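Local coordinates for protein alpha-L-rhamnosidase (Aspergillus terreus, PDB 6GSZ) that probably hydrolyses terminal non-reducing alpha-L-rhamnose residues from alpha-L-rhamnosides, at residues A[3-8]-A[26-31]; A[522-527]-A[575-580]; A[342-347]-A[377-382]. All coordinates share one frame; numbering follows the deposited sequence. Where two conformers were deposited one is given.

Contact 1 (A[3-8]-A[26-31]); sequences SISQVA and SWRFDG. With CA (calcium ion), chain T.
Ile4 and Trp27 form the tightly packed part of this antiparallel strand pair, on the face that also carries Val7 and Phe29. The methyl CG2 of Ile4 rests on Trp27 CB at 3.7 Å, while Ile4 CD1 reaches the five-membered part of the indole, 3.9 Å from Trp27 CD1. Trp27 CG sits between its own backbone N and carbonyl carbon (chi1 46°), and Phe29 CE1 meets the same five-membered part at its edge, in the ring plane. Val82 of strand 78-86 touches Ile4, Val7 and Trp27 together, and Gln38 takes the indole N-H. Such packing of a strand pair against a second sheet is the hallmark of a beta sandwich, in keeping with the immunoglobulin-like N-terminal domain to which both strands belong. The pairing is not regular throughout: Ile4 faces Phe29 and Val7 faces Trp27, three steps on one strand against two on the other, so that Ser5 and Gln6 together stand opposite Arg28 in a beta bulge. Ser5 N still bonds to Arg28 O at 2.8 Å. Beyond the bulge Ala8 N and Ser26 O are joined at 3.0 Å.

The other face is polar and wetter. Gln6 and Arg28 run side by side and point the same way, and in the conformer given Arg28 NH2 makes a salt bridge to Glu427. One water links Ser5 OG to Phe29 O, and another lies between Ser26 OG and Ala8 O, Ser26 OG being bonded to Leu64 N as well. At the far end Ser3 N and Asp30 O are hydrogen-bonded at 2.9 Å. There OD1 of Asp30 holds the calcium ion at 2.3 Å, with water molecules as the other ligands modelled around the metal.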
loop_
_atom_site.group_PDB
_atom_site.type_symbol
_atom_site.label_atom_id
_atom_site.label_comp_id
_atom_site.label_asym_id
_atom_site.label_seq_id
_atom_site.Cartn_x
_atom_site.Cartn_y
_atom_site.Cartn_z
ATOM N N SER A 3 -18.409 -15.486 17.983
ATOM C CA SER A 3 -18.576 -16.049 16.653
ATOM C C SER A 3 -17.313 -15.839 15.819
ATOM O O SER A 3 -16.440 -15.018 16.169
ATOM C CB SER A 3 -19.769 -15.465 15.926
ATOM O OG SER A 3 -19.577 -14.092 15.631
ATOM N N ILE A 4 -17.274 -16.531 14.687
ATOM C CA ILE A 4 -16.230 -16.304 13.678
ATOM C C ILE A 4 -16.762 -15.307 12.640
ATOM O O ILE A 4 -17.804 -15.553 12.036
ATOM C CB ILE A 4 -15.772 -17.623 13.025
ATOM C CG1 ILE A 4 -14.982 -18.460 14.040
ATOM C CG2 ILE A 4 -14.955 -17.347 11.769
ATOM C CD1 ILE A 4 -14.678 -19.872 13.595
ATOM N N SER A 5 -16.035 -14.195 12.478
ATOM C CA SER A 5 -16.456 -13.106 11.613
ATOM C C SER A 5 -15.877 -13.207 10.204
ATOM O O SER A 5 -16.430 -12.580 9.318
ATOM C CB SER A 5 -16.104 -11.773 12.190
ATOM O OG SER A 5 -14.729 -11.690 12.475
ATOM N N GLN A 6 -14.753 -13.911 10.023
ATOM C CA GLN A 6 -14.043 -13.900 8.737
ATOM C C GLN A 6 -13.238 -15.184 8.706
ATOM O O GLN A 6 -12.631 -15.531 9.713
ATOM C CB GLN A 6 -13.051 -12.713 8.637
ATOM C CG GLN A 6 -12.233 -12.700 7.340
ATOM C CD GLN A 6 -11.065 -11.737 7.250
ATOM O OE1 GLN A 6 -11.099 -10.774 6.477
ATOM N NE2 GLN A 6 -9.991 -12.010 7.982
ATOM N N VAL A 7 -13.284 -15.884 7.585
ATOM C CA VAL A 7 -12.423 -17.005 7.281
ATOM C C VAL A 7 -11.669 -16.628 6.012
ATOM O O VAL A 7 -12.322 -16.274 4.995
ATOM C CB VAL A 7 -13.196 -18.323 7.092
ATOM C CG1 VAL A 7 -12.253 -19.424 6.689
ATOM C CG2 VAL A 7 -13.914 -18.707 8.379
ATOM N N ALA A 8 -10.325 -16.664 6.072
ATOM C CA ALA A 8 -9.530 -16.219 4.973
ATOM C C ALA A 8 -8.348 -17.157 4.714
ATOM O O ALA A 8 -7.840 -17.849 5.623
ATOM C CB ALA A 8 -9.077 -14.821 5.210
ATOM N N SER A 26 -7.125 -18.869 8.278
ATOM C CA SER A 26 -7.228 -17.999 9.455
ATOM C C SER A 26 -8.691 -17.644 9.715
ATOM O O SER A 26 -9.467 -17.539 8.777
ATOM C CB SER A 26 -6.457 -16.708 9.282
ATOM O OG SER A 26 -5.103 -16.924 8.951
ATOM N N TRP A 27 -9.050 -17.452 10.978
ATOM C CA TRP A 27 -10.369 -16.955 11.285
ATOM C C TRP A 27 -10.263 -15.867 12.330
ATOM O O TRP A 27 -9.576 -16.040 13.340
ATOM C CB TRP A 27 -11.310 -18.090 11.716
ATOM C CG TRP A 27 -10.726 -19.054 12.711
ATOM C CD1 TRP A 27 -10.914 -19.103 14.069
ATOM C CD2 TRP A 27 -9.972 -20.219 12.373
ATOM N NE1 TRP A 27 -10.262 -20.189 14.568
ATOM C CE2 TRP A 27 -9.688 -20.903 13.575
ATOM C CE3 TRP A 27 -9.506 -20.747 11.154
ATOM C CZ2 TRP A 27 -8.954 -22.072 13.585
ATOM C CZ3 TRP A 27 -8.779 -21.911 11.162
ATOM C CH2 TRP A 27 -8.503 -22.571 12.377
ATOM N N ARG A 28 -11.032 -14.818 12.153
ATOM C CA ARG A 28 -11.149 -13.754 13.121
ATOM C C ARG A 28 -12.424 -13.952 13.955
ATOM O O ARG A 28 -13.421 -14.442 13.461
ATOM C CB ARG A 28 -11.124 -12.475 12.291
ATOM C CG ARG A 28 -10.916 -11.202 13.079
ATOM C CD ARG A 28 -10.716 -10.111 12.046
ATOM N NE ARG A 28 -9.306 -9.911 11.732
ATOM C CZ ARG A 28 -8.839 -9.269 10.679
ATOM N NH1 ARG A 28 -7.635 -8.726 10.753
ATOM N NH2 ARG A 28 -9.557 -9.188 9.571
ATOM N N PHE A 29 -12.369 -13.543 15.222
ATOM C CA PHE A 29 -13.460 -13.679 16.149
ATOM C C PHE A 29 -14.178 -12.352 16.357
ATOM O O PHE A 29 -13.576 -11.255 16.245
ATOM C CB PHE A 29 -12.918 -14.146 17.497
ATOM C CG PHE A 29 -12.239 -15.488 17.483
ATOM C CD1 PHE A 29 -12.973 -16.669 17.447
ATOM C CD2 PHE A 29 -10.856 -15.569 17.471
ATOM C CE1 PHE A 29 -12.337 -17.898 17.485
ATOM C CE2 PHE A 29 -10.229 -16.801 17.440
ATOM C CZ PHE A 29 -10.965 -17.962 17.479
ATOM N N ASP A 30 -15.457 -12.462 16.717
ATOM C CA ASP A 30 -16.270 -11.322 17.174
ATOM C C ASP A 30 -16.948 -11.762 18.478
ATOM O O ASP A 30 -17.377 -12.868 18.611
ATOM C CB ASP A 30 -17.255 -10.886 16.084
ATOM C CG ASP A 30 -18.046 -9.616 16.327
ATOM O OD1 ASP A 30 -17.802 -8.887 17.332
ATOM O OD2 ASP A 30 -18.905 -9.354 15.486
ATOM N N GLY A 31 -17.078 -10.853 19.427
ATOM C CA GLY A 31 -17.758 -11.183 20.653
ATOM C C GLY A 31 -17.054 -10.590 21.852
ATOM O O GLY A 31 -15.927 -10.269 21.798
HETATM CA CA CA T . -17.450 -6.742 18.185
HETATM O O HOH W 1 -20.620 -12.516 17.839
HETATM O O HOH W 2 -13.690 -9.593 13.873
HETATM O O HOH W 3 -5.112 -17.173 6.313
HETATM O O HOH W 4 -17.205 -7.764 20.194
HETATM O O HOH W 5 -15.776 -6.933 17.202
HETATM O O HOH W 6 -15.809 -4.829 18.769
#

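Contact 2 (A[522-527]-A[575-580]); sequences TPTSIW and TFQWAD. With BGC (beta-D-glucopyranose), chain B.
Trp527 and Trp578 meet in a buried loop-to-loop contact of the six-hairpin glycosidase domain, where the loop between helices 488-503 and 530-542 lies against the one between helices 545-562 and 598-619. Neither segment has regular secondary structure; the direct hydrogen bond between them runs from a backbone N-H to a side chain, and waters and side-chain packing do the rest. The two indoles cross at about a right angle as side chains, yet their planes differ by only 35°. Trp578 CB lies over the six-membered ring of Trp527, 3.6 Å from its centroid, as a CH-pi contact, and Trp578 CD1 lies over the same face, by CG and CD2 of the five-membered ring.

Gln577 supplies the polar half. Its chain bends at chi2 (-68°), and OE1 takes Ser525 N at 2.9 Å through a lone pair in the amide plane. On the other side of the amide, NE2 of Gln577 donates nearly in plane to Thr575 OG1 at 3.0 Å, which fixes the rotation of the group. A water adds a second grip on OE1: it donates to Gln577 OE1 and to Ser525 O and accepts from Ala579 N. Ser525 OG turns to Ser602 of helix 598-619. Nearer the surface a further water spans Thr522 OG1, Pro523 O and Phe576 O.

Both tryptophans belong to the pocket that holds glucose in this crystal. Trp527 NE1 donates to O3 of the sugar at 3.0 Å, in the plane of the indole. O4 of the glucose lies 3.4 Å above one face of Trp578, toward the rim, and Phe576 CE2 covers the centre of the opposite face. One indole thus offers its N-H edge to O3 and the other its face to O4 and C6, consistent with both helping to seat a sugar in this pocket.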
loop_
_atom_site.group_PDB
_atom_site.type_symbol
_atom_site.label_atom_id
_atom_site.label_comp_id
_atom_site.label_asym_id
_atom_site.label_seq_id
_atom_site.Cartn_x
_atom_site.Cartn_y
_atom_site.Cartn_z
ATOM N N THR A 522 24.316 2.815 -6.681
ATOM C CA THR A 522 25.167 2.232 -5.654
ATOM C C THR A 522 24.384 2.000 -4.365
ATOM O O THR A 522 23.365 2.643 -4.123
ATOM C CB THR A 522 26.421 3.095 -5.449
ATOM O OG1 THR A 522 26.064 4.426 -5.098
ATOM C CG2 THR A 522 27.276 3.091 -6.701
ATOM N N PRO A 523 24.816 1.043 -3.511
ATOM C CA PRO A 523 24.032 0.683 -2.318
ATOM C C PRO A 523 23.908 1.845 -1.320
ATOM O O PRO A 523 24.889 2.538 -1.037
ATOM C CB PRO A 523 24.860 -0.447 -1.699
ATOM C CG PRO A 523 25.705 -0.986 -2.846
ATOM C CD PRO A 523 26.014 0.214 -3.688
ATOM N N THR A 524 22.701 2.023 -0.751
ATOM C CA THR A 524 22.457 3.111 0.217
ATOM C C THR A 524 21.794 2.555 1.487
ATOM O O THR A 524 20.996 1.618 1.455
ATOM C CB THR A 524 21.580 4.221 -0.373
ATOM O OG1 THR A 524 20.291 3.729 -0.780
ATOM C CG2 THR A 524 22.288 4.882 -1.529
ATOM N N SER A 525 22.082 3.242 2.591
ATOM C CA SER A 525 21.410 2.984 3.868
ATOM C C SER A 525 19.974 3.499 3.784
ATOM O O SER A 525 19.680 4.366 2.950
ATOM C CB SER A 525 22.127 3.674 4.991
ATOM O OG SER A 525 21.963 5.071 4.905
ATOM N N ILE A 526 19.087 2.909 4.585
ATOM C CA ILE A 526 17.659 3.265 4.772
ATOM C C ILE A 526 16.829 2.761 3.581
ATOM O O ILE A 526 15.901 2.019 3.778
ATOM C CB ILE A 526 17.421 4.758 5.072
ATOM C CG1 ILE A 526 18.347 5.263 6.193
ATOM C CG2 ILE A 526 15.949 4.983 5.405
ATOM C CD1 ILE A 526 18.309 6.746 6.366
ATOM N N TRP A 527 17.162 3.259 2.387
ATOM C CA TRP A 527 16.595 2.807 1.108
ATOM C C TRP A 527 16.977 1.338 0.908
ATOM O O TRP A 527 16.083 0.498 0.924
ATOM C CB TRP A 527 17.100 3.743 -0.001
ATOM C CG TRP A 527 16.285 4.999 -0.100
ATOM C CD1 TRP A 527 15.377 5.301 -1.074
ATOM C CD2 TRP A 527 16.266 6.134 0.794
ATOM N NE1 TRP A 527 14.794 6.508 -0.831
ATOM C CE2 TRP A 527 15.302 7.037 0.322
ATOM C CE3 TRP A 527 16.953 6.472 1.969
ATOM C CZ2 TRP A 527 15.016 8.249 0.949
ATOM C CZ3 TRP A 527 16.657 7.665 2.601
ATOM C CH2 TRP A 527 15.708 8.551 2.099
ATOM N N THR A 575 30.744 6.431 -0.553
ATOM C CA THR A 575 29.485 6.084 -1.180
ATOM C C THR A 575 28.469 7.234 -1.156
ATOM O O THR A 575 28.337 7.972 -0.218
ATOM C CB THR A 575 28.838 4.886 -0.490
ATOM O OG1 THR A 575 28.749 5.065 0.927
ATOM C CG2 THR A 575 29.582 3.599 -0.775
ATOM N N PHE A 576 27.729 7.369 -2.264
ATOM C CA PHE A 576 26.531 8.165 -2.285
ATOM C C PHE A 576 25.582 7.687 -1.179
ATOM O O PHE A 576 25.359 6.453 -1.036
ATOM C CB PHE A 576 25.871 8.071 -3.667
ATOM C CG PHE A 576 24.529 8.749 -3.672
ATOM C CD1 PHE A 576 24.436 10.129 -3.699
ATOM C CD2 PHE A 576 23.373 8.023 -3.487
ATOM C CE1 PHE A 576 23.207 10.762 -3.618
ATOM C CE2 PHE A 576 22.145 8.655 -3.396
ATOM C CZ PHE A 576 22.058 10.022 -3.444
ATOM N N GLN A 577 24.929 8.647 -0.522
ATOM C CA GLN A 577 23.913 8.326 0.458
ATOM C C GLN A 577 22.769 9.361 0.417
ATOM O O GLN A 577 23.020 10.573 0.274
ATOM C CB GLN A 577 24.470 8.253 1.878
ATOM C CG GLN A 577 25.510 7.170 2.094
ATOM C CD GLN A 577 24.970 5.758 2.004
ATOM O OE1 GLN A 577 23.758 5.526 2.154
ATOM N NE2 GLN A 577 25.894 4.807 1.828
ATOM N N TRP A 578 21.517 8.873 0.482
ATOM C CA TRP A 578 20.342 9.707 0.727
ATOM C C TRP A 578 20.309 10.211 2.177
ATOM O O TRP A 578 20.085 11.421 2.453
ATOM C CB TRP A 578 19.044 8.924 0.440
ATOM C CG TRP A 578 18.933 8.343 -0.940
ATOM C CD1 TRP A 578 19.054 7.029 -1.311
ATOM C CD2 TRP A 578 18.707 9.081 -2.152
ATOM N NE1 TRP A 578 18.942 6.918 -2.673
ATOM C CE2 TRP A 578 18.689 8.142 -3.194
ATOM C CE3 TRP A 578 18.494 10.427 -2.440
ATOM C CZ2 TRP A 578 18.468 8.519 -4.517
ATOM C CZ3 TRP A 578 18.285 10.800 -3.748
ATOM C CH2 TRP A 578 18.262 9.853 -4.764
ATOM N N ALA A 579 20.542 9.271 3.102
ATOM C CA ALA A 579 20.623 9.522 4.572
ATOM C C ALA A 579 19.430 10.377 5.017
ATOM O O ALA A 579 18.285 10.014 4.734
ATOM C CB ALA A 579 21.976 10.081 4.945
ATOM N N ASP A 580 19.658 11.439 5.821
ATOM C CA ASP A 580 18.531 12.181 6.399
ATOM C C ASP A 580 17.961 13.190 5.405
ATOM O O ASP A 580 17.945 14.402 5.647
ATOM C CB ASP A 580 18.888 12.826 7.743
ATOM C CG ASP A 580 17.656 13.147 8.591
ATOM O OD1 ASP A 580 16.605 12.448 8.452
ATOM O OD2 ASP A 580 17.743 14.114 9.400
HETATM C C2 BGC B . 11.232 9.881 -2.602
HETATM C C3 BGC B . 12.576 9.791 -1.935
HETATM C C4 BGC B . 13.797 9.909 -2.820
HETATM C C5 BGC B . 13.556 11.092 -3.624
HETATM C C6 BGC B . 14.800 11.246 -4.476
HETATM C C1 BGC B . 11.205 11.075 -3.541
HETATM O O1 BGC B . 9.893 11.214 -4.051
HETATM O O2 BGC B . 10.259 10.325 -1.686
HETATM O O3 BGC B . 12.695 8.553 -1.472
HETATM O O4 BGC B . 15.086 9.969 -2.166
HETATM O O5 BGC B . 12.328 11.075 -4.423
HETATM O O6 BGC B . 14.575 12.312 -5.405
HETATM O O HOH W 7 26.093 4.396 -2.542
HETATM O O HOH W 8 28.368 5.910 -4.812
HETATM O O HOH W 9 21.208 6.593 2.255
#

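Contact 3 (A[342-347]-A[377-382]); sequences IRVKGP and DHFTLS
From Ile342 and Phe379, whose CA atoms lie 9.7 Å apart, the two backbones draw in to a 6.1 Å separation between the CA atoms of Gly346 and Leu381, with apolar side chains filling the wide end and the backbone of Gly346 and Pro347 meeting Leu381 at the narrow one. At the wide end the delta methyl of Ile342 sits over one face of the Phe379 ring, its CD1 being 4.2 Å from the ring centroid and offset toward the rim. The same ring has Leu381 CD2 at its edge, in plane. CD2 of Leu381 thus touches both the Phe379 edge and Val344 CG1, the latter at 3.9 Å, the Val344 and Leu381 side chains crossing at about a right angle. At the narrow end, the lack of a side chain on Gly346 leaves Leu381 CD1 lying 4.0 Å from Gly346 CA. Leu381 CB meets the carbonyl of the next residue, Pro347 O, at 3.4 Å.

Facing apolar side chains from two separate sheets are what a concanavalin-like sandwich is built on, and both strands lie in that domain. Strand 339-344 runs between 417-424 and 387-389 in one sheet, whereas strand 376-380 runs between 266-270 and 351-361 in the other. Strand 387-389 flanks the packing: Trp389 is backbone-bonded to Ile342 and its ring meets Phe379 with planes at about 45°, while Gln387 touches Phe379 and Leu381. From the facing sheet Phe354 of strand 351-361 packs on Ile342.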
loop_
_atom_site.group_PDB
_atom_site.type_symbol
_atom_site.label_atom_id
_atom_site.label_comp_id
_atom_site.label_asym_id
_atom_site.label_seq_id
_atom_site.Cartn_x
_atom_site.Cartn_y
_atom_site.Cartn_z
ATOM N N ILE A 342 -17.888 11.848 -15.273
ATOM C CA ILE A 342 -18.712 12.947 -15.778
ATOM C C ILE A 342 -19.978 12.347 -16.382
ATOM O O ILE A 342 -19.962 11.197 -16.846
ATOM C CB ILE A 342 -17.958 13.832 -16.800
ATOM C CG1 ILE A 342 -17.647 13.111 -18.119
ATOM C CG2 ILE A 342 -16.735 14.444 -16.134
ATOM C CD1 ILE A 342 -16.877 13.935 -19.132
ATOM N N ARG A 343 -21.062 13.135 -16.302
ATOM C CA ARG A 343 -22.305 12.838 -16.946
ATOM C C ARG A 343 -22.761 14.125 -17.624
ATOM O O ARG A 343 -23.092 15.094 -16.937
ATOM C CB ARG A 343 -23.320 12.340 -15.913
ATOM C CG ARG A 343 -22.942 10.999 -15.300
ATOM C CD ARG A 343 -23.649 10.594 -14.025
ATOM N NE ARG A 343 -23.326 9.224 -13.621
ATOM C CZ ARG A 343 -23.915 8.590 -12.606
ATOM N NH1 ARG A 343 -24.701 9.265 -11.784
ATOM N NH2 ARG A 343 -23.736 7.292 -12.429
ATOM N N VAL A 344 -22.716 14.146 -18.957
ATOM C CA VAL A 344 -22.741 15.412 -19.640
ATOM C C VAL A 344 -23.316 15.224 -21.045
ATOM O O VAL A 344 -23.072 14.219 -21.684
ATOM C CB VAL A 344 -21.320 16.007 -19.698
ATOM C CG1 VAL A 344 -20.345 15.086 -20.438
ATOM C CG2 VAL A 344 -21.310 17.409 -20.291
ATOM N N LYS A 345 -24.037 16.249 -21.516
ATOM C CA LYS A 345 -24.505 16.346 -22.896
ATOM C C LYS A 345 -23.950 17.637 -23.502
ATOM O O LYS A 345 -23.926 18.685 -22.876
ATOM C CB LYS A 345 -26.042 16.355 -22.978
ATOM C CG LYS A 345 -26.572 16.649 -24.376
ATOM C CD LYS A 345 -28.008 16.266 -24.593
ATOM C CE LYS A 345 -28.335 16.251 -26.077
ATOM N NZ LYS A 345 -29.787 16.311 -26.329
ATOM N N GLY A 346 -23.525 17.579 -24.754
ATOM C CA GLY A 346 -23.053 18.782 -25.377
ATOM C C GLY A 346 -22.849 18.595 -26.867
ATOM O O GLY A 346 -23.055 17.501 -27.387
ATOM N N PRO A 347 -22.418 19.659 -27.570
ATOM C CA PRO A 347 -22.277 19.616 -29.016
ATOM C C PRO A 347 -21.249 18.598 -29.536
ATOM O O PRO A 347 -20.121 18.490 -29.025
ATOM C CB PRO A 347 -21.811 21.038 -29.347
ATOM C CG PRO A 347 -22.350 21.875 -28.218
ATOM C CD PRO A 347 -22.084 20.993 -27.019
ATOM N N ASP A 377 -6.933 15.459 -18.939
ATOM C CA ASP A 377 -7.801 14.618 -19.733
ATOM C C ASP A 377 -8.616 15.489 -20.689
ATOM O O ASP A 377 -8.994 16.608 -20.343
ATOM C CB ASP A 377 -8.709 13.781 -18.852
ATOM C CG ASP A 377 -7.953 12.876 -17.894
ATOM O OD1 ASP A 377 -6.798 12.435 -18.240
ATOM O OD2 ASP A 377 -8.520 12.625 -16.812
ATOM N N HIS A 378 -8.870 14.954 -21.883
ATOM C CA HIS A 378 -9.704 15.603 -22.884
ATOM C C HIS A 378 -10.835 14.657 -23.251
ATOM O O HIS A 378 -10.550 13.498 -23.589
ATOM C CB HIS A 378 -8.922 15.937 -24.149
ATOM C CG HIS A 378 -7.900 17.015 -24.004
ATOM N ND1 HIS A 378 -6.640 16.780 -23.524
ATOM C CD2 HIS A 378 -7.949 18.328 -24.315
ATOM C CE1 HIS A 378 -5.935 17.900 -23.564
ATOM N NE2 HIS A 378 -6.718 18.876 -24.045
ATOM N N PHE A 379 -12.068 15.171 -23.257
ATOM C CA PHE A 379 -13.203 14.373 -23.643
ATOM C C PHE A 379 -13.941 15.108 -24.756
ATOM O O PHE A 379 -14.437 16.211 -24.529
ATOM C CB PHE A 379 -14.141 14.129 -22.457
ATOM C CG PHE A 379 -15.379 13.344 -22.775
ATOM C CD1 PHE A 379 -15.360 11.958 -22.808
ATOM C CD2 PHE A 379 -16.546 14.002 -23.119
ATOM C CE1 PHE A 379 -16.484 11.233 -23.149
ATOM C CE2 PHE A 379 -17.678 13.285 -23.435
ATOM C CZ PHE A 379 -17.645 11.903 -23.468
ATOM N N THR A 380 -14.004 14.475 -25.925
ATOM C CA THR A 380 -14.748 15.075 -27.046
ATOM C C THR A 380 -16.152 14.458 -27.082
ATOM O O THR A 380 -16.328 13.207 -27.177
ATOM C CB THR A 380 -14.035 14.942 -28.377
ATOM O OG1 THR A 380 -12.768 15.584 -28.266
ATOM C CG2 THR A 380 -14.851 15.530 -29.521
ATOM N N LEU A 381 -17.147 15.351 -27.006
ATOM C CA LEU A 381 -18.573 15.014 -26.939
ATOM C C LEU A 381 -19.071 14.526 -28.308
ATOM O O LEU A 381 -18.508 14.874 -29.367
ATOM C CB LEU A 381 -19.355 16.271 -26.545
ATOM C CG LEU A 381 -19.097 16.760 -25.124
ATOM C CD1 LEU A 381 -19.142 18.279 -25.047
ATOM C CD2 LEU A 381 -20.086 16.132 -24.169
ATOM N N SER A 382 -20.151 13.748 -28.289
ATOM C CA SER A 382 -20.747 13.190 -29.509
ATOM C C SER A 382 -22.068 13.880 -29.883
ATOM O O SER A 382 -22.533 13.664 -31.005
ATOM C CB SER A 382 -21.005 11.722 -29.364
ATOM O OG SER A 382 -22.069 11.513 -28.454
#

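Overall arrangement
The three contacts belong to three different domains and are well separated. Centres of contacts 1 and 2 are about 43 Å apart, those of contacts 1 and 3 about 47 Å, and those of contacts 2 and 3 about 48 Å; even their nearest atoms stay about 27 to 29 Å apart. Contacts 1 and 2 stand on opposite sides of the chain's centre. Contact 2 alone carries residues of the glucose pocket, whose sugar is also hydrogen-bonded by Asp460, Asp473 and His761. Contacts 1 and 3 lie within the N-terminal and concanavalin-like domains: contact 1 pairs two strands within one sheet, whereas contact 3 packs one sheet against another.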